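Local coordinates for hypothetical protein TTMA177 (Thermus thermophilus phage TMA, PDB 2ZDJ) that is of unknown function but folds as a small cystatin-like alpha-plus-beta protein, a single helix packed against an antiparallel sheet, at residues G53-V58 with E64-K69; K5-F10 with A38-V43; L27-S32 with D45-E50. All coordinates share one frame; numbering follows the deposited sequence.

Contact 1: G53-V58 with E64-K69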
ATOM      1  N   GLY A  53       2.682  -0.241   1.996  1.00 21.37           N
ATOM      2  CA  GLY A  53       2.236  -1.405   2.733  1.00 16.39           C
ATOM      3  C   GLY A  53       2.285  -1.242   4.236  1.00 14.65           C
ATOM      4  O   GLY A  53       3.007  -0.394   4.764  1.00 19.15           O
ATOM      5  N   ILE A  54       1.468  -2.031   4.920  1.00 20.45           N
ATOM      6  CA  ILE A  54       1.455  -2.051   6.369  1.00 23.16           C
ATOM      7  C   ILE A  54       1.571  -3.528   6.679  1.00 26.59           C
ATOM      8  O   ILE A  54       1.058  -4.372   5.935  1.00 23.64           O
ATOM      9  CB  ILE A  54       0.157  -1.442   7.008  1.00 26.10           C
ATOM     10  CG1 ILE A  54      -1.088  -2.250   6.646  1.00 25.47           C
ATOM     11  CG2 ILE A  54       0.005   0.008   6.585  1.00 26.80           C
ATOM     12  CD1 ILE A  54      -1.638  -1.956   5.299  1.00 37.40           C
ATOM     13  N   ASP A  55       2.266  -3.853   7.759  1.00 30.01           N
ATOM     14  CA  ASP A  55       2.469  -5.248   8.122  1.00 33.74           C
ATOM     15  C   ASP A  55       1.247  -5.930   8.728  1.00 36.99           C
ATOM     16  O   ASP A  55       1.251  -7.140   8.962  1.00 44.79           O
ATOM     17  CB  ASP A  55       3.688  -5.342   9.037  1.00 34.75           C
ATOM     18  CG  ASP A  55       4.977  -4.983   8.304  1.00 40.16           C
ATOM     19  OD1 ASP A  55       5.910  -4.430   8.928  1.00 46.43           O
ATOM     20  OD2 ASP A  55       5.055  -5.266   7.088  1.00 37.20           O
ATOM     21  N   SER A  56       0.191  -5.160   8.956  1.00 34.23           N
ATOM     22  CA  SER A  56      -1.048  -5.700   9.508  1.00 33.22           C
ATOM     23  C   SER A  56      -2.120  -5.854   8.414  1.00 32.92           C
ATOM     24  O   SER A  56      -2.159  -5.080   7.456  1.00 31.57           O
ATOM     25  CB  SER A  56      -1.567  -4.772  10.613  1.00 29.68           C
ATOM     26  OG  SER A  56      -2.883  -5.123  11.013  1.00 35.26           O
ATOM     27  N   PHE A  57      -2.987  -6.854   8.559  1.00 33.11           N
ATOM     28  CA  PHE A  57      -4.062  -7.074   7.591  1.00 33.31           C
ATOM     29  C   PHE A  57      -5.148  -6.032   7.827  1.00 35.17           C
ATOM     30  O   PHE A  57      -5.788  -5.552   6.888  1.00 31.18           O
ATOM     31  CB  PHE A  57      -4.670  -8.465   7.759  1.00 39.19           C
ATOM     32  CG  PHE A  57      -5.731  -8.784   6.750  1.00 39.80           C
ATOM     33  CD1 PHE A  57      -5.388  -9.100   5.438  1.00 43.15           C
ATOM     34  CD2 PHE A  57      -7.073  -8.746   7.100  1.00 38.64           C
ATOM     35  CE1 PHE A  57      -6.375  -9.377   4.485  1.00 46.94           C
ATOM     36  CE2 PHE A  57      -8.066  -9.020   6.157  1.00 43.98           C
ATOM     37  CZ  PHE A  57      -7.714  -9.336   4.847  1.00 42.08           C
ATOM     38  N   VAL A  58      -5.349  -5.691   9.093  1.00 33.98           N
ATOM     39  CA  VAL A  58      -6.337  -4.700   9.470  1.00 33.55           C
ATOM     40  C   VAL A  58      -5.656  -3.343   9.529  1.00 34.79           C
ATOM     41  O   VAL A  58      -4.578  -3.200  10.101  1.00 33.05           O
ATOM     42  CB  VAL A  58      -6.936  -4.997  10.856  1.00 39.84           C
ATOM     43  CG1 VAL A  58      -8.050  -3.999  11.165  1.00 39.02           C
ATOM     44  CG2 VAL A  58      -7.452  -6.431  10.905  1.00 39.47           C
ATOM     45  N   GLU A  64       2.084   2.539  10.844  1.00 23.41           N
ATOM     46  CA  GLU A  64       2.943   3.285   9.954  1.00 20.72           C
ATOM     47  C   GLU A  64       3.177   2.506   8.666  1.00 20.42           C
ATOM     48  O   GLU A  64       3.758   1.425   8.673  1.00 24.33           O
ATOM     49  CB  GLU A  64       4.270   3.572  10.632  1.00 22.78           C
ATOM     50  CG  GLU A  64       5.043   4.667   9.952  1.00 37.97           C
ATOM     51  CD  GLU A  64       6.354   4.982  10.648  1.00 42.21           C
ATOM     52  OE1 GLU A  64       7.285   4.147  10.578  1.00 45.01           O
ATOM     53  OE2 GLU A  64       6.443   6.067  11.267  1.00 48.32           O
ATOM     54  N   ALA A  65       2.718   3.070   7.562  1.00 15.18           N
ATOM     55  CA  ALA A  65       2.862   2.442   6.254  1.00 13.69           C
ATOM     56  C   ALA A  65       4.202   2.794   5.649  1.00 17.77           C
ATOM     57  O   ALA A  65       4.772   3.855   5.936  1.00 21.24           O
ATOM     58  CB  ALA A  65       1.726   2.905   5.318  1.00 17.51           C
ATOM     59  N   TYR A  66       4.711   1.892   4.817  1.00 19.13           N
ATOM     60  CA  TYR A  66       5.986   2.112   4.155  1.00 16.92           C
ATOM     61  C   TYR A  66       5.787   2.085   2.643  1.00 16.05           C
ATOM     62  O   TYR A  66       5.087   1.225   2.126  1.00 16.24           O
ATOM     63  CB  TYR A  66       7.017   1.063   4.599  1.00 18.83           C
ATOM     64  CG  TYR A  66       6.507  -0.364   4.679  1.00 25.15           C
ATOM     65  CD1 TYR A  66       5.887  -0.848   5.835  1.00 21.71           C
ATOM     66  CD2 TYR A  66       6.691  -1.243   3.616  1.00 18.60           C
ATOM     67  CE1 TYR A  66       5.470  -2.192   5.928  1.00 18.96           C
ATOM     68  CE2 TYR A  66       6.281  -2.571   3.695  1.00 29.29           C
ATOM     69  CZ  TYR A  66       5.680  -3.042   4.849  1.00 30.15           C
ATOM     70  OH  TYR A  66       5.332  -4.371   4.916  1.00 30.70           O
ATOM     71  N   ARG A  67       6.393   3.046   1.949  1.00 16.84           N
ATOM     72  CA  ARG A  67       6.264   3.171   0.499  1.00 20.65           C
ATOM     73  C   ARG A  67       7.080   2.137  -0.276  1.00 19.83           C
ATOM     74  O   ARG A  67       8.280   1.993  -0.063  1.00 24.06           O
ATOM     75  CB  ARG A  67       6.668   4.587   0.068  1.00 15.79           C
ATOM     76  CG  ARG A  67       7.008   4.714  -1.399  1.00 32.05           C
ATOM     77  CD  ARG A  67       5.967   5.464  -2.203  1.00 28.66           C
ATOM     78  NE  ARG A  67       6.155   6.901  -2.151  1.00 30.17           N
ATOM     79  CZ  ARG A  67       5.916   7.728  -3.168  1.00 35.78           C
ATOM     80  NH1 ARG A  67       5.482   7.270  -4.333  1.00 27.03           N
ATOM     81  NH2 ARG A  67       6.109   9.031  -3.016  1.00 35.97           N
ATOM     82  N   LEU A  68       6.422   1.436  -1.193  1.00 17.78           N
ATOM     83  CA  LEU A  68       7.069   0.403  -1.989  1.00 15.90           C
ATOM     84  C   LEU A  68       7.211   0.851  -3.433  1.00 18.35           C
ATOM     85  O   LEU A  68       7.987   0.286  -4.196  1.00 18.34           O
ATOM     86  CB  LEU A  68       6.250  -0.875  -1.902  1.00 16.01           C
ATOM     87  CG  LEU A  68       6.201  -1.415  -0.470  1.00 19.24           C
ATOM     88  CD1 LEU A  68       5.226  -2.576  -0.339  1.00 18.03           C
ATOM     89  CD2 LEU A  68       7.617  -1.854  -0.101  1.00 19.65           C
ATOM     90  N   LYS A  69       6.446   1.873  -3.798  1.00 19.91           N
ATOM     91  CA  LYS A  69       6.491   2.435  -5.137  1.00 18.22           C
ATOM     92  C   LYS A  69       5.855   3.821  -5.063  1.00 18.31           C
ATOM     93  O   LYS A  69       4.929   3.977  -4.240  1.00 19.60           O
ATOM     94  CB  LYS A  69       5.714   1.536  -6.103  1.00 25.16           C
ATOM     95  CG  LYS A  69       5.933   1.828  -7.576  1.00 27.83           C
ATOM     96  CD  LYS A  69       5.312   3.138  -8.000  1.00 41.10           C
ATOM     97  CE  LYS A  69       5.496   3.367  -9.496  1.00 48.79           C
ATOM     98  NZ  LYS A  69       4.929   2.254 -10.304  1.00 33.21           N
ATOM     99  OXT LYS A  69       6.279   4.726  -5.824  1.00 18.84           O
TER
HETATM  100  O   HOH W   1       3.254  -1.636   8.817  1.00 47.89           O

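Contact 2: K5-F10 with A38-V43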
ATOM      1  N   LYS A   5       4.345   6.733   6.252  1.00 20.35           N
ATOM      2  CA  LYS A   5       3.171   7.537   6.509  1.00 22.37           C
ATOM      3  C   LYS A   5       2.110   6.837   7.331  1.00 21.77           C
ATOM      4  O   LYS A   5       1.819   5.654   7.142  1.00 18.62           O
ATOM      5  CB  LYS A   5       2.559   8.035   5.195  1.00 19.84           C
ATOM      6  CG  LYS A   5       1.370   8.943   5.427  1.00 28.12           C
ATOM      7  CD  LYS A   5       1.132   9.909   4.281  1.00 40.01           C
ATOM      8  CE  LYS A   5       0.571   9.240   3.055  1.00 30.71           C
ATOM      9  NZ  LYS A   5       0.371  10.266   2.000  1.00 39.26           N
ATOM     10  N   LEU A   6       1.537   7.596   8.253  1.00 18.76           N
ATOM     11  CA  LEU A   6       0.507   7.086   9.121  1.00 22.87           C
ATOM     12  C   LEU A   6      -0.750   6.822   8.312  1.00 22.80           C
ATOM     13  O   LEU A   6      -1.163   7.643   7.481  1.00 18.77           O
ATOM     14  CB  LEU A   6       0.197   8.095  10.233  1.00 26.81           C
ATOM     15  CG  LEU A   6       1.313   8.491  11.204  1.00 28.31           C
ATOM     16  CD1 LEU A   6       0.804   9.603  12.145  1.00 27.66           C
ATOM     17  CD2 LEU A   6       1.749   7.282  11.999  1.00 22.19           C
ATOM     18  N   VAL A   7      -1.344   5.665   8.559  1.00 22.57           N
ATOM     19  CA  VAL A   7      -2.573   5.266   7.891  1.00 26.94           C
ATOM     20  C   VAL A   7      -3.595   6.411   7.937  1.00 28.80           C
ATOM     21  O   VAL A   7      -4.106   6.845   6.897  1.00 28.55           O
ATOM     22  CB  VAL A   7      -3.165   4.008   8.571  1.00 21.49           C
ATOM     23  CG1 VAL A   7      -4.594   3.784   8.129  1.00 27.53           C
ATOM     24  CG2 VAL A   7      -2.322   2.799   8.225  1.00 29.19           C
ATOM     25  N   LYS A   8      -3.872   6.916   9.137  1.00 26.68           N
ATOM     26  CA  LYS A   8      -4.845   7.992   9.291  1.00 30.81           C
ATOM     27  C   LYS A   8      -4.616   9.111   8.279  1.00 32.06           C
ATOM     28  O   LYS A   8      -5.544   9.839   7.936  1.00 33.08           O
ATOM     29  CB  LYS A   8      -4.801   8.576  10.711  1.00 23.85           C
ATOM     30  CG  LYS A   8      -3.655   9.542  10.962  1.00 35.00           C
ATOM     31  CD  LYS A   8      -3.808  10.278  12.293  1.00 33.41           C
ATOM     32  CE  LYS A   8      -2.700  11.311  12.482  1.00 43.09           C
ATOM     33  NZ  LYS A   8      -2.821  12.081  13.753  1.00 49.83           N
ATOM     34  N   ASP A   9      -3.390   9.248   7.785  1.00 32.99           N
ATOM     35  CA  ASP A   9      -3.117  10.308   6.826  1.00 33.95           C
ATOM     36  C   ASP A   9      -3.340   9.970   5.348  1.00 31.54           C
ATOM     37  O   ASP A   9      -3.097  10.800   4.479  1.00 31.35           O
ATOM     38  CB  ASP A   9      -1.713  10.869   7.053  1.00 35.79           C
ATOM     39  CG  ASP A   9      -1.602  11.601   8.372  1.00 32.10           C
ATOM     40  OD1 ASP A   9      -2.567  12.309   8.726  1.00 34.48           O
ATOM     41  OD2 ASP A   9      -0.564  11.479   9.053  1.00 37.09           O
ATOM     42  N   PHE A  10      -3.815   8.762   5.068  1.00 33.48           N
ATOM     43  CA  PHE A  10      -4.114   8.360   3.697  1.00 33.15           C
ATOM     44  C   PHE A  10      -5.533   8.818   3.355  1.00 35.55           C
ATOM     45  O   PHE A  10      -6.506   8.254   3.852  1.00 35.64           O
ATOM     46  CB  PHE A  10      -4.021   6.845   3.560  1.00 28.85           C
ATOM     47  CG  PHE A  10      -2.622   6.343   3.418  1.00 30.52           C
ATOM     48  CD1 PHE A  10      -1.936   6.504   2.222  1.00 23.65           C
ATOM     49  CD2 PHE A  10      -1.974   5.736   4.487  1.00 31.92           C
ATOM     50  CE1 PHE A  10      -0.626   6.066   2.093  1.00 22.76           C
ATOM     51  CE2 PHE A  10      -0.663   5.297   4.363  1.00 30.34           C
ATOM     52  CZ  PHE A  10       0.011   5.462   3.165  1.00 25.85           C
ATOM     53  N   ALA A  38      -1.410  -5.834   3.619  1.00 25.19           N
ATOM     54  CA  ALA A  38      -2.425  -4.927   3.112  1.00 28.20           C
ATOM     55  C   ALA A  38      -1.685  -3.781   2.454  1.00 28.06           C
ATOM     56  O   ALA A  38      -0.588  -3.400   2.883  1.00 26.41           O
ATOM     57  CB  ALA A  38      -3.300  -4.410   4.235  1.00 26.29           C
ATOM     58  N   LEU A  39      -2.282  -3.243   1.405  1.00 24.81           N
ATOM     59  CA  LEU A  39      -1.668  -2.150   0.676  1.00 17.66           C
ATOM     60  C   LEU A  39      -2.600  -0.965   0.570  1.00 21.17           C
ATOM     61  O   LEU A  39      -3.815  -1.098   0.691  1.00 18.85           O
ATOM     62  CB  LEU A  39      -1.306  -2.610  -0.734  1.00 21.81           C
ATOM     63  CG  LEU A  39      -0.373  -3.817  -0.877  1.00 22.43           C
ATOM     64  CD1 LEU A  39      -0.300  -4.230  -2.329  1.00 18.88           C
ATOM     65  CD2 LEU A  39       1.019  -3.458  -0.351  1.00 18.75           C
ATOM     66  N   PHE A  40      -2.003   0.204   0.383  1.00 18.98           N
ATOM     67  CA  PHE A  40      -2.734   1.435   0.170  1.00 19.69           C
ATOM     68  C   PHE A  40      -2.144   1.828  -1.172  1.00 20.90           C
ATOM     69  O   PHE A  40      -0.923   2.000  -1.306  1.00 16.92           O
ATOM     70  CB  PHE A  40      -2.408   2.470   1.246  1.00 22.78           C
ATOM     71  CG  PHE A  40      -3.234   2.326   2.497  1.00 22.69           C
ATOM     72  CD1 PHE A  40      -4.530   2.823   2.547  1.00 19.92           C
ATOM     73  CD2 PHE A  40      -2.712   1.703   3.626  1.00 31.02           C
ATOM     74  CE1 PHE A  40      -5.300   2.705   3.707  1.00 25.20           C
ATOM     75  CE2 PHE A  40      -3.475   1.577   4.797  1.00 29.69           C
ATOM     76  CZ  PHE A  40      -4.768   2.080   4.836  1.00 28.49           C
ATOM     77  N   VAL A  41      -2.994   1.927  -2.180  1.00 15.70           N
ATOM     78  CA  VAL A  41      -2.498   2.261  -3.500  1.00 17.77           C
ATOM     79  C   VAL A  41      -3.144   3.510  -4.068  1.00 20.73           C
ATOM     80  O   VAL A  41      -4.329   3.768  -3.853  1.00 19.55           O
ATOM     81  CB  VAL A  41      -2.771   1.114  -4.500  1.00 18.58           C
ATOM     82  CG1 VAL A  41      -2.059  -0.160  -4.075  1.00 13.86           C
ATOM     83  CG2 VAL A  41      -4.261   0.863  -4.579  1.00 20.24           C
ATOM     84  N   LYS A  42      -2.356   4.302  -4.779  1.00 17.14           N
ATOM     85  CA  LYS A  42      -2.909   5.468  -5.436  1.00 16.83           C
ATOM     86  C   LYS A  42      -2.807   5.112  -6.904  1.00 15.29           C
ATOM     87  O   LYS A  42      -1.724   4.824  -7.419  1.00 15.50           O
ATOM     88  CB  LYS A  42      -2.114   6.734  -5.143  1.00 18.39           C
ATOM     89  CG  LYS A  42      -2.427   7.869  -6.124  1.00 29.54           C
ATOM     90  CD  LYS A  42      -2.413   9.244  -5.471  1.00 27.64           C
ATOM     91  CE  LYS A  42      -1.112   9.537  -4.756  1.00 31.05           C
ATOM     92  NZ  LYS A  42      -1.134  10.876  -4.112  1.00 20.55           N
ATOM     93  N   VAL A  43      -3.948   5.110  -7.570  1.00 16.45           N
ATOM     94  CA  VAL A  43      -3.997   4.778  -8.978  1.00 18.70           C
ATOM     95  C   VAL A  43      -3.963   6.063  -9.785  1.00 19.39           C
ATOM     96  O   VAL A  43      -4.681   7.013  -9.478  1.00 22.10           O
ATOM     97  CB  VAL A  43      -5.275   3.975  -9.291  1.00 20.73           C
ATOM     98  CG1 VAL A  43      -5.361   3.675 -10.784  1.00 21.62           C
ATOM     99  CG2 VAL A  43      -5.261   2.672  -8.487  1.00 19.12           C
TER

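Contact 3: L27-S32 with D45-E50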
ATOM      1  N   LEU A  27       2.693  -6.704  -5.635  1.00 17.39           N
ATOM      2  CA  LEU A  27       4.078  -6.799  -5.203  1.00 19.40           C
ATOM      3  C   LEU A  27       4.975  -7.334  -6.332  1.00 22.30           C
ATOM      4  O   LEU A  27       6.069  -6.817  -6.550  1.00 14.57           O
ATOM      5  CB  LEU A  27       4.196  -7.700  -3.958  1.00 18.58           C
ATOM      6  CG  LEU A  27       3.516  -7.269  -2.646  1.00 20.44           C
ATOM      7  CD1 LEU A  27       3.586  -8.399  -1.624  1.00 13.71           C
ATOM      8  CD2 LEU A  27       4.187  -6.028  -2.092  1.00 20.29           C
ATOM      9  N   GLU A  28       4.514  -8.347  -7.065  1.00 19.75           N
ATOM     10  CA  GLU A  28       5.336  -8.892  -8.149  1.00 22.28           C
ATOM     11  C   GLU A  28       5.443  -7.878  -9.269  1.00 22.72           C
ATOM     12  O   GLU A  28       6.493  -7.735  -9.899  1.00 19.09           O
ATOM     13  CB  GLU A  28       4.740 -10.196  -8.701  1.00 23.47           C
ATOM     14  CG  GLU A  28       4.786 -11.343  -7.727  1.00 45.02           C
ATOM     15  CD  GLU A  28       4.502 -12.678  -8.389  1.00 53.99           C
ATOM     16  OE1 GLU A  28       4.313 -13.672  -7.648  1.00 52.83           O
ATOM     17  OE2 GLU A  28       4.476 -12.731  -9.643  1.00 54.90           O
ATOM     18  N   TYR A  29       4.338  -7.185  -9.517  1.00 16.51           N
ATOM     19  CA  TYR A  29       4.285  -6.162 -10.547  1.00 16.62           C
ATOM     20  C   TYR A  29       5.378  -5.125 -10.284  1.00 21.14           C
ATOM     21  O   TYR A  29       6.177  -4.802 -11.164  1.00 17.60           O
ATOM     22  CB  TYR A  29       2.917  -5.480 -10.521  1.00 18.61           C
ATOM     23  CG  TYR A  29       2.744  -4.384 -11.549  1.00 13.94           C
ATOM     24  CD1 TYR A  29       2.908  -4.645 -12.913  1.00 21.10           C
ATOM     25  CD2 TYR A  29       2.406  -3.092 -11.161  1.00 20.41           C
ATOM     26  CE1 TYR A  29       2.736  -3.644 -13.863  1.00 16.30           C
ATOM     27  CE2 TYR A  29       2.232  -2.081 -12.098  1.00 20.23           C
ATOM     28  CZ  TYR A  29       2.398  -2.361 -13.449  1.00 20.07           C
ATOM     29  OH  TYR A  29       2.220  -1.358 -14.375  1.00 24.31           O
ATOM     30  N   ILE A  30       5.424  -4.614  -9.061  1.00 21.38           N
ATOM     31  CA  ILE A  30       6.412  -3.601  -8.728  1.00 22.50           C
ATOM     32  C   ILE A  30       7.775  -4.172  -8.364  1.00 22.73           C
ATOM     33  O   ILE A  30       8.721  -3.427  -8.123  1.00 20.63           O
ATOM     34  CB  ILE A  30       5.907  -2.700  -7.598  1.00 18.97           C
ATOM     35  CG1 ILE A  30       5.797  -3.485  -6.298  1.00 14.70           C
ATOM     36  CG2 ILE A  30       4.556  -2.118  -7.987  1.00 16.64           C
ATOM     37  CD1 ILE A  30       5.422  -2.614  -5.104  1.00 17.89           C
ATOM     38  N   GLY A  31       7.866  -5.498  -8.325  1.00 27.62           N
ATOM     39  CA  GLY A  31       9.128  -6.150  -8.030  1.00 20.29           C
ATOM     40  C   GLY A  31       9.614  -6.072  -6.602  1.00 25.52           C
ATOM     41  O   GLY A  31      10.816  -6.115  -6.361  1.00 23.33           O
ATOM     42  N   SER A  32       8.693  -5.978  -5.651  1.00 23.28           N
ATOM     43  CA  SER A  32       9.066  -5.893  -4.246  1.00 23.25           C
ATOM     44  C   SER A  32       9.132  -7.255  -3.564  1.00 29.72           C
ATOM     45  O   SER A  32       8.293  -8.119  -3.818  1.00 26.80           O
ATOM     46  CB  SER A  32       8.066  -5.026  -3.493  1.00 17.23           C
ATOM     47  OG  SER A  32       8.278  -5.141  -2.097  1.00 24.57           O
ATOM     48  N   ASP A  45      -3.624   7.568 -13.958  1.00 29.21           N
ATOM     49  CA  ASP A  45      -3.494   7.378 -15.405  1.00 28.61           C
ATOM     50  C   ASP A  45      -3.382   5.899 -15.803  1.00 29.90           C
ATOM     51  O   ASP A  45      -2.450   5.497 -16.510  1.00 32.70           O
ATOM     52  CB  ASP A  45      -2.262   8.140 -15.932  1.00 28.85           C
ATOM     53  CG  ASP A  45      -2.416   9.663 -15.848  1.00 31.92           C
ATOM     54  OD1 ASP A  45      -1.413  10.375 -16.086  1.00 31.51           O
ATOM     55  OD2 ASP A  45      -3.529  10.151 -15.552  1.00 25.22           O
ATOM     56  N   GLY A  46      -4.326   5.090 -15.343  1.00 24.40           N
ATOM     57  CA  GLY A  46      -4.302   3.679 -15.693  1.00 30.09           C
ATOM     58  C   GLY A  46      -3.145   2.845 -15.161  1.00 31.43           C
ATOM     59  O   GLY A  46      -2.902   1.740 -15.647  1.00 31.67           O
ATOM     60  N   ASP A  47      -2.423   3.356 -14.171  1.00 26.05           N
ATOM     61  CA  ASP A  47      -1.304   2.611 -13.594  1.00 27.44           C
ATOM     62  C   ASP A  47      -1.306   2.859 -12.085  1.00 24.87           C
ATOM     63  O   ASP A  47      -2.110   3.646 -11.583  1.00 28.66           O
ATOM     64  CB  ASP A  47       0.017   3.088 -14.211  1.00 25.14           C
ATOM     65  CG  ASP A  47       1.119   2.038 -14.145  1.00 33.26           C
ATOM     66  OD1 ASP A  47       1.020   1.093 -13.336  1.00 28.83           O
ATOM     67  OD2 ASP A  47       2.102   2.166 -14.906  1.00 36.12           O
ATOM     68  N   TYR A  48      -0.430   2.173 -11.357  1.00 27.87           N
ATOM     69  CA  TYR A  48      -0.338   2.361  -9.910  1.00 26.41           C
ATOM     70  C   TYR A  48       0.703   3.449  -9.693  1.00 20.50           C
ATOM     71  O   TYR A  48       1.886   3.229  -9.919  1.00 33.27           O
ATOM     72  CB  TYR A  48       0.097   1.057  -9.231  1.00 27.41           C
ATOM     73  CG  TYR A  48      -0.980   0.003  -9.220  1.00 26.34           C
ATOM     74  CD1 TYR A  48      -1.895  -0.068  -8.173  1.00 26.51           C
ATOM     75  CD2 TYR A  48      -1.116  -0.898 -10.280  1.00 26.05           C
ATOM     76  CE1 TYR A  48      -2.922  -1.002  -8.176  1.00 25.27           C
ATOM     77  CE2 TYR A  48      -2.139  -1.840 -10.296  1.00 19.99           C
ATOM     78  CZ  TYR A  48      -3.044  -1.887  -9.242  1.00 32.12           C
ATOM     79  OH  TYR A  48      -4.090  -2.792  -9.258  1.00 22.35           O
ATOM     80  N   GLU A  49       0.261   4.629  -9.277  1.00 22.89           N
ATOM     81  CA  GLU A  49       1.171   5.748  -9.056  1.00 18.91           C
ATOM     82  C   GLU A  49       1.938   5.601  -7.747  1.00 15.57           C
ATOM     83  O   GLU A  49       3.094   6.016  -7.634  1.00 16.45           O
ATOM     84  CB  GLU A  49       0.387   7.057  -9.049  1.00 24.13           C
ATOM     85  CG  GLU A  49       1.260   8.298  -9.026  1.00 33.01           C
ATOM     86  CD  GLU A  49       2.102   8.436 -10.278  1.00 36.93           C
ATOM     87  OE1 GLU A  49       1.538   8.323 -11.393  1.00 33.90           O
ATOM     88  OE2 GLU A  49       3.326   8.662 -10.144  1.00 44.32           O
ATOM     89  N   GLU A  50       1.283   5.022  -6.748  1.00  8.58           N
ATOM     90  CA  GLU A  50       1.916   4.801  -5.461  1.00 14.14           C
ATOM     91  C   GLU A  50       1.439   3.485  -4.872  1.00 16.55           C
ATOM     92  O   GLU A  50       0.309   3.046  -5.116  1.00 18.22           O
ATOM     93  CB  GLU A  50       1.586   5.941  -4.476  1.00 14.12           C
ATOM     94  CG  GLU A  50       2.326   7.251  -4.722  1.00 19.94           C
ATOM     95  CD  GLU A  50       1.895   8.375  -3.767  1.00 27.47           C
ATOM     96  OE1 GLU A  50       1.746   8.132  -2.547  1.00 25.61           O
ATOM     97  OE2 GLU A  50       1.718   9.509  -4.239  1.00 26.12           O
TER

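Contact 1: G53-V58 with E64-K69
Gly53 and Tyr66 face each other as an antiparallel hydrogen-bonded pair, with Gly53 N giving to Tyr66 O at 2.8 Å and Tyr66 N to Gly53 O at 2.9 Å. Beside this pair Ala65 CA adds a CA-H...O contact to the same Gly53 O. The tyrosine ring lies back over the glycine backbone: CG sits between the backbone N and the carbonyl carbon (chi1 43°), and Gly53 O rests over one ring face, 3.1 Å above the plane and displaced toward the rim near CD1. Gly53 has no side chain on this face, which is consistent with the ring of Tyr66 and the Leu68 methyl CD1 packing closely there. The phenol end meets Asp55, whose OD2 approaches at the ring edge, the carboxylate turned 49° from the ring plane; the modelled separation of Tyr66 OH and Asp55 OD2, 2.4 Å, is very short and its exact value doubtful. Further along, a water bridges the two segments, accepting from Asp55 N and donating to Glu64 O at 3.1 Å. On the other face of the sheet, Ile54 CG2 presses against Ala65 CB at 3.6 Å. The pairing belongs to the beta hairpin of strands 47-54 and 64-67, and a classic beta bulge follows, Leu68 and Lys69 both facing Val51. Strand 38-44 flanks it through Ile54, strand 4-6 through Ala65, and Phe10 packs on the Ala65 methyl.

Contact 2: K5-F10 with A38-V43
Phe10 and Phe40 stack face to face in an offset arrangement, ring centroids 4.6 Å apart and planes within 2° of parallel. The slip places Phe10 CD2 over the centre of the Phe40 ring, while Phe40 CG lies over the centre of Phe10. A CH-pi contact continues the stack: Phe40 CB stands 4.2 Å from the Phe10 centroid, nearly on the ring normal. Tyr14 and Trp52 meet Phe10 edge-to-face. The far face of Phe10 takes the aliphatic part of Lys5, with Lys5 CE 3.5 Å above the plane, offset toward the rim, which leaves Phe10 between a lysine methylene and the Phe40 ring. Aliphatic packing adds Val7, which crosses the far end of the Phe40 ring at about a right angle, Val7 CG1 touching Phe40 CZ at 3.7 Å and CG2 touching CE2 at 3.8 Å. In this cystatin-like fold the edge strand 4-6 is separated from 38-44 by 64-67 and 47-54; the 3-10 segment after it carries Val7 and Phe10 over one face to Phe40. Leu39, by contrast, packs on helix 20-30. Polar bonding stays within each segment or goes to other parts of the fold: Phe10 N donates to Val7 O at 2.7 Å, which closes the turn at the edge of the Phe10 ring. Lys5 NZ and Lys42 NZ stand 6.3 Å apart; the first bonds Tyr14 OH, the second forms a salt bridge with Glu50.

Contact 3: L27-S32 with D45-E50
Tyr29, on the last turn of helix 20-30, reaches Asp47 and Tyr48 at the start of strand 47-54 in a small surface contact that ties the helix's C-terminal end to the sheet of this cystatin-like fold. The helix stops just beyond in a Schellman motif: Gly31, at positive phi, is the C-prime residue, Ser32 N bonds back to Leu27 O at 2.9 Å, and a weaker bond runs from Gly31 N to Glu28 O. Just before it, Tyr29 has CG opposite the backbone nitrogen (chi1 180°), which extends the ring toward the strand. The nonpolar part of the contact is slight, Tyr29 CE2 lying 4.0 Å from Tyr48 CD2 as the two side chains pass at a slant. Tyr48 also packs on Glu22 and Ile26 of the same helix and on Val41 of strand 38-44, so its side chain lies between helix and sheet, while Tyr29 is more exposed. The polar part is a hydrogen bond from Tyr29 OH to Asp47 OD1 at 2.9 Å, the oxygen lying at the edge of the ring near its plane and the carboxylate turned 51° to it. A second donor holds that oxygen in place: Tyr48 N reaches Asp47 OD1 at 2.7 Å on its anti side, from the face of the carboxylate opposite to the one the Tyr29 hydroxyl uses on the syn side.

In the fold
Contacts 1 and 2 lie close together, centres about 7 Å apart, and share one sheet: Ile54 N probably bonds Ala38 O at 3.2 Å and Ala65 N probably bonds Lys5 O at 2.8 Å, so the hairpin of contact 1 sits between the two strands whose side chains meet over one face in contact 2. Contact 3 is about 14 Å from either, centre to centre, and across the chain's centre from contact 2. It joins contact 2 through a probable hydrogen bond from Glu49 N to Lys42 O at 2.7 Å, and contact 1 through packing of Leu68 on Ile30 and a probable bond from Lys69 NZ to Tyr48 O. With the function unknown, the three contacts can be related to the fold and not to a site.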